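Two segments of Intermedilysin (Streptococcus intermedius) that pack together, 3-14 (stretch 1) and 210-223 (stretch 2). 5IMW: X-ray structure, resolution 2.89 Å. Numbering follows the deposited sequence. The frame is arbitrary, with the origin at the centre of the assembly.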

# COMPACT_ATOMS: atom_id res chain seq x y z
N ALA A 3 6.13 -47.08 -14.21
CA ALA A 3 6.07 -47.12 -12.75
C ALA A 3 6.84 -45.96 -12.12
O ALA A 3 6.53 -45.56 -11.00
CB ALA A 3 6.61 -48.45 -12.24
N ALA A 4 7.84 -45.43 -12.82
CA ALA A 4 8.57 -44.27 -12.30
C ALA A 4 7.65 -43.07 -12.17
O ALA A 4 7.74 -42.31 -11.20
CB ALA A 4 9.75 -43.95 -13.21
N LYS A 5 6.77 -42.87 -13.15
CA LYS A 5 5.80 -41.78 -13.07
C LYS A 5 4.93 -41.92 -11.83
O LYS A 5 4.73 -40.96 -11.07
CB LYS A 5 4.92 -41.75 -14.33
CG LYS A 5 5.68 -41.74 -15.65
CD LYS A 5 6.29 -40.38 -15.94
CE LYS A 5 7.00 -40.38 -17.29
NZ LYS A 5 6.84 -39.10 -18.01
N LYS A 6 4.40 -43.12 -11.60
CA LYS A 6 3.57 -43.37 -10.43
C LYS A 6 4.32 -43.05 -9.15
O LYS A 6 3.85 -42.28 -8.31
CB LYS A 6 3.09 -44.82 -10.43
CG LYS A 6 2.46 -45.28 -9.11
CD LYS A 6 1.93 -46.70 -9.21
CE LYS A 6 1.67 -47.28 -7.83
NZ LYS A 6 0.95 -46.33 -6.94
N ALA A 7 5.51 -43.65 -8.98
CA ALA A 7 6.27 -43.44 -7.75
C ALA A 7 6.54 -41.96 -7.51
O ALA A 7 6.41 -41.48 -6.38
CB ALA A 7 7.59 -44.22 -7.82
N LEU A 8 6.92 -41.22 -8.55
CA LEU A 8 7.22 -39.81 -8.39
C LEU A 8 5.96 -39.01 -8.03
O LEU A 8 6.04 -38.03 -7.28
CB LEU A 8 7.86 -39.26 -9.66
CG LEU A 8 8.20 -37.77 -9.69
CD1 LEU A 8 8.96 -37.35 -8.45
CD2 LEU A 8 9.01 -37.45 -10.94
N ASN A 9 4.81 -39.42 -8.56
CA ASN A 9 3.56 -38.73 -8.23
C ASN A 9 3.23 -38.87 -6.75
O ASN A 9 2.66 -37.94 -6.15
CB ASN A 9 2.41 -39.29 -9.07
CG ASN A 9 2.51 -38.89 -10.53
OD1 ASN A 9 3.45 -38.21 -10.94
ND2 ASN A 9 1.54 -39.32 -11.33
N ASP A 10 3.57 -40.00 -6.14
CA ASP A 10 3.22 -40.23 -4.74
C ASP A 10 4.14 -39.48 -3.78
O ASP A 10 3.70 -39.10 -2.69
CB ASP A 10 3.27 -41.73 -4.43
CG ASP A 10 2.30 -42.53 -5.29
OD1 ASP A 10 1.08 -42.44 -5.05
OD2 ASP A 10 2.77 -43.25 -6.20
N TYR A 11 5.40 -39.26 -4.16
CA TYR A 11 6.29 -38.49 -3.30
C TYR A 11 5.87 -37.03 -3.24
O TYR A 11 5.94 -36.40 -2.18
CB TYR A 11 7.73 -38.61 -3.79
CG TYR A 11 8.68 -37.67 -3.09
CD1 TYR A 11 9.02 -37.86 -1.75
CD2 TYR A 11 9.23 -36.58 -3.75
CE1 TYR A 11 9.88 -37.00 -1.10
CE2 TYR A 11 10.09 -35.72 -3.11
CZ TYR A 11 10.42 -35.93 -1.79
OH TYR A 11 11.28 -35.07 -1.15
N ILE A 12 5.42 -36.47 -4.36
CA ILE A 12 4.97 -35.08 -4.37
C ILE A 12 3.70 -34.94 -3.55
O ILE A 12 3.58 -34.04 -2.70
CB ILE A 12 4.76 -34.59 -5.82
CG1 ILE A 12 6.01 -34.83 -6.68
CG2 ILE A 12 4.40 -33.12 -5.83
CD1 ILE A 12 7.23 -34.04 -6.26
N TRP A 13 2.72 -35.82 -3.79
CA TRP A 13 1.47 -35.77 -3.04
C TRP A 13 1.68 -36.10 -1.57
O TRP A 13 0.94 -35.60 -0.71
CB TRP A 13 0.45 -36.73 -3.65
CG TRP A 13 -0.00 -36.34 -5.03
CD1 TRP A 13 -0.07 -35.08 -5.55
CD2 TRP A 13 -0.45 -37.23 -6.07
NE1 TRP A 13 -0.54 -35.13 -6.84
CE2 TRP A 13 -0.78 -36.43 -7.18
CE3 TRP A 13 -0.61 -38.61 -6.16
CZ2 TRP A 13 -1.25 -36.97 -8.38
CZ3 TRP A 13 -1.08 -39.15 -7.35
CH2 TRP A 13 -1.40 -38.33 -8.44
N GLY A 14 2.68 -36.93 -1.25
CA GLY A 14 2.91 -37.33 0.12
C GLY A 14 3.40 -36.22 1.02
O GLY A 14 3.24 -36.31 2.24
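Stretch 2 210-223: NSPSALFGSGITPT

What holds stretch 2 to the helix by polar contact? Asn9 offers its side-chain oxygen to Ser213, which donates to it twice: from the backbone, Ser213 N to Asn9 OD1 at 3.0 Å, and from the hydroxyl, Ser213 OG to Asn9 OD1 at 2.6 Å. Asn9 OD1 is crowded in the model, so its exact place, and with it these lengths, is less sure. The end of the Asn9 side chain leans nearer the other stretch although its CA-to-CB bond points sideways.

How does the backbone of stretch 2 run over the helix? Stretch 1 is helical, continuing a helix that begins earlier in the chain, whereas stretch 2 makes a turn against one side of it, running first toward the start of stretch 1 and then back. Ser211 is extended, residues 212-215 form a 3-10 segment, and a loop leads through Gly217 and Gly219 to a weakly bonded helix starting near Pro222. By nearest CA atoms, the chain lies first beside Asn9 and then Lys5, with CA atoms of Asn9 and Pro212 5.7 Å apart and those of Lys5 and Ser213 5.6 Å apart. It then reaches Ala4, whose CA lies 5.9 Å from Gly219 CA, and returns to Leu8, whose CA is 5.3 Å from Pro222 CA. Thr221 caps the second helix through a weak bond, Thr223 N to Thr221 OG1 at 3.3 Å.

What fills the space within this turn? Leu8 does, buried, with its CD2 4.0 Å from Phe216 CB and also 4.0 Å from Ile220 CG2.

Which residues extend the packing along the helix? The two prolines do. Pro222 meets Tyr11, CB to CB at 3.7 Å, and its CG approaches Ala7 O at 3.7 Å. Pro212 packs its CB 3.9 Å from Ile12 CG1, while its CD lies 3.7 Å from Trp13 CZ2. Together the stretches bury 734 Å², counting both sides.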

# COMPACT_ATOMS: atom_id res chain seq x y z
N ASN A 210 -1.15 -32.76 -16.13
CA ASN A 210 -1.96 -33.94 -15.86
C ASN A 210 -1.50 -34.66 -14.60
O ASN A 210 -2.27 -35.44 -14.02
CB ASN A 210 -1.90 -34.92 -17.04
CG ASN A 210 -2.03 -34.22 -18.38
OD1 ASN A 210 -1.04 -34.00 -19.08
ND2 ASN A 210 -3.26 -33.87 -18.76
N SER A 211 -0.27 -34.41 -14.16
CA SER A 211 0.30 -35.08 -13.00
C SER A 211 1.59 -34.37 -12.62
O SER A 211 2.24 -33.76 -13.48
CB SER A 211 0.54 -36.56 -13.30
OG SER A 211 1.41 -37.14 -12.35
N PRO A 212 2.00 -34.40 -11.35
CA PRO A 212 3.29 -33.79 -10.99
C PRO A 212 4.45 -34.33 -11.81
O PRO A 212 5.34 -33.57 -12.19
CB PRO A 212 3.43 -34.14 -9.51
CG PRO A 212 2.04 -34.29 -9.02
CD PRO A 212 1.27 -34.89 -10.16
N SER A 213 4.46 -35.64 -12.10
CA SER A 213 5.51 -36.22 -12.92
C SER A 213 5.61 -35.54 -14.28
O SER A 213 6.70 -35.45 -14.85
CB SER A 213 5.28 -37.71 -13.10
OG SER A 213 3.93 -37.97 -13.47
N ALA A 214 4.48 -35.07 -14.82
CA ALA A 214 4.49 -34.43 -16.13
C ALA A 214 5.51 -33.30 -16.19
O ALA A 214 6.13 -33.07 -17.23
CB ALA A 214 3.09 -33.91 -16.47
N LEU A 215 5.69 -32.59 -15.08
CA LEU A 215 6.66 -31.50 -15.03
C LEU A 215 8.10 -31.98 -15.01
O LEU A 215 9.01 -31.15 -15.14
CB LEU A 215 6.39 -30.62 -13.81
CG LEU A 215 5.16 -29.71 -13.88
CD1 LEU A 215 4.82 -29.18 -12.50
CD2 LEU A 215 5.40 -28.56 -14.85
N PHE A 216 8.33 -33.28 -14.84
CA PHE A 216 9.67 -33.85 -14.85
C PHE A 216 9.79 -34.85 -15.99
O PHE A 216 8.87 -35.63 -16.25
CB PHE A 216 9.99 -34.52 -13.51
CG PHE A 216 9.93 -33.59 -12.33
CD1 PHE A 216 11.02 -32.81 -11.99
CD2 PHE A 216 8.78 -33.49 -11.56
CE1 PHE A 216 10.97 -31.95 -10.91
CE2 PHE A 216 8.73 -32.63 -10.48
CZ PHE A 216 9.82 -31.86 -10.15
N GLY A 217 10.94 -34.84 -16.66
CA GLY A 217 11.10 -35.56 -17.91
C GLY A 217 11.46 -37.02 -17.76
O GLY A 217 10.60 -37.86 -17.47
N SER A 218 12.74 -37.34 -17.97
CA SER A 218 13.21 -38.72 -17.96
C SER A 218 12.80 -39.46 -16.70
O SER A 218 12.16 -38.88 -15.81
CB SER A 218 14.74 -38.75 -18.11
OG SER A 218 15.25 -40.05 -17.87
N GLY A 219 13.15 -40.74 -16.61
CA GLY A 219 12.81 -41.56 -15.47
C GLY A 219 13.30 -40.97 -14.16
O GLY A 219 14.19 -41.54 -13.52
N ILE A 220 12.74 -39.84 -13.76
CA ILE A 220 13.10 -39.21 -12.49
C ILE A 220 12.44 -39.99 -11.37
O ILE A 220 11.26 -40.35 -11.45
CB ILE A 220 12.68 -37.73 -12.48
CG1 ILE A 220 13.41 -36.93 -13.56
CG2 ILE A 220 12.95 -37.11 -11.12
CD1 ILE A 220 14.92 -36.87 -13.40
N THR A 221 13.20 -40.25 -10.32
CA THR A 221 12.74 -40.98 -9.14
C THR A 221 12.52 -40.00 -8.00
O THR A 221 12.91 -38.84 -8.07
CB THR A 221 13.77 -42.05 -8.76
OG1 THR A 221 13.45 -42.60 -7.48
CG2 THR A 221 15.17 -41.46 -8.69
N PRO A 222 11.84 -40.43 -6.93
CA PRO A 222 11.77 -39.55 -5.75
C PRO A 222 13.13 -39.28 -5.14
O PRO A 222 13.32 -38.22 -4.52
CB PRO A 222 10.87 -40.34 -4.79
CG PRO A 222 10.01 -41.16 -5.68
CD PRO A 222 10.88 -41.54 -6.84
N THR A 223 14.09 -40.19 -5.30
CA THR A 223 15.39 -40.04 -4.65
C THR A 223 16.12 -38.79 -5.15
O THR A 223 16.52 -37.93 -4.35
CB THR A 223 16.24 -41.28 -4.90
OG1 THR A 223 15.56 -42.43 -4.37
CG2 THR A 223 17.60 -41.16 -4.23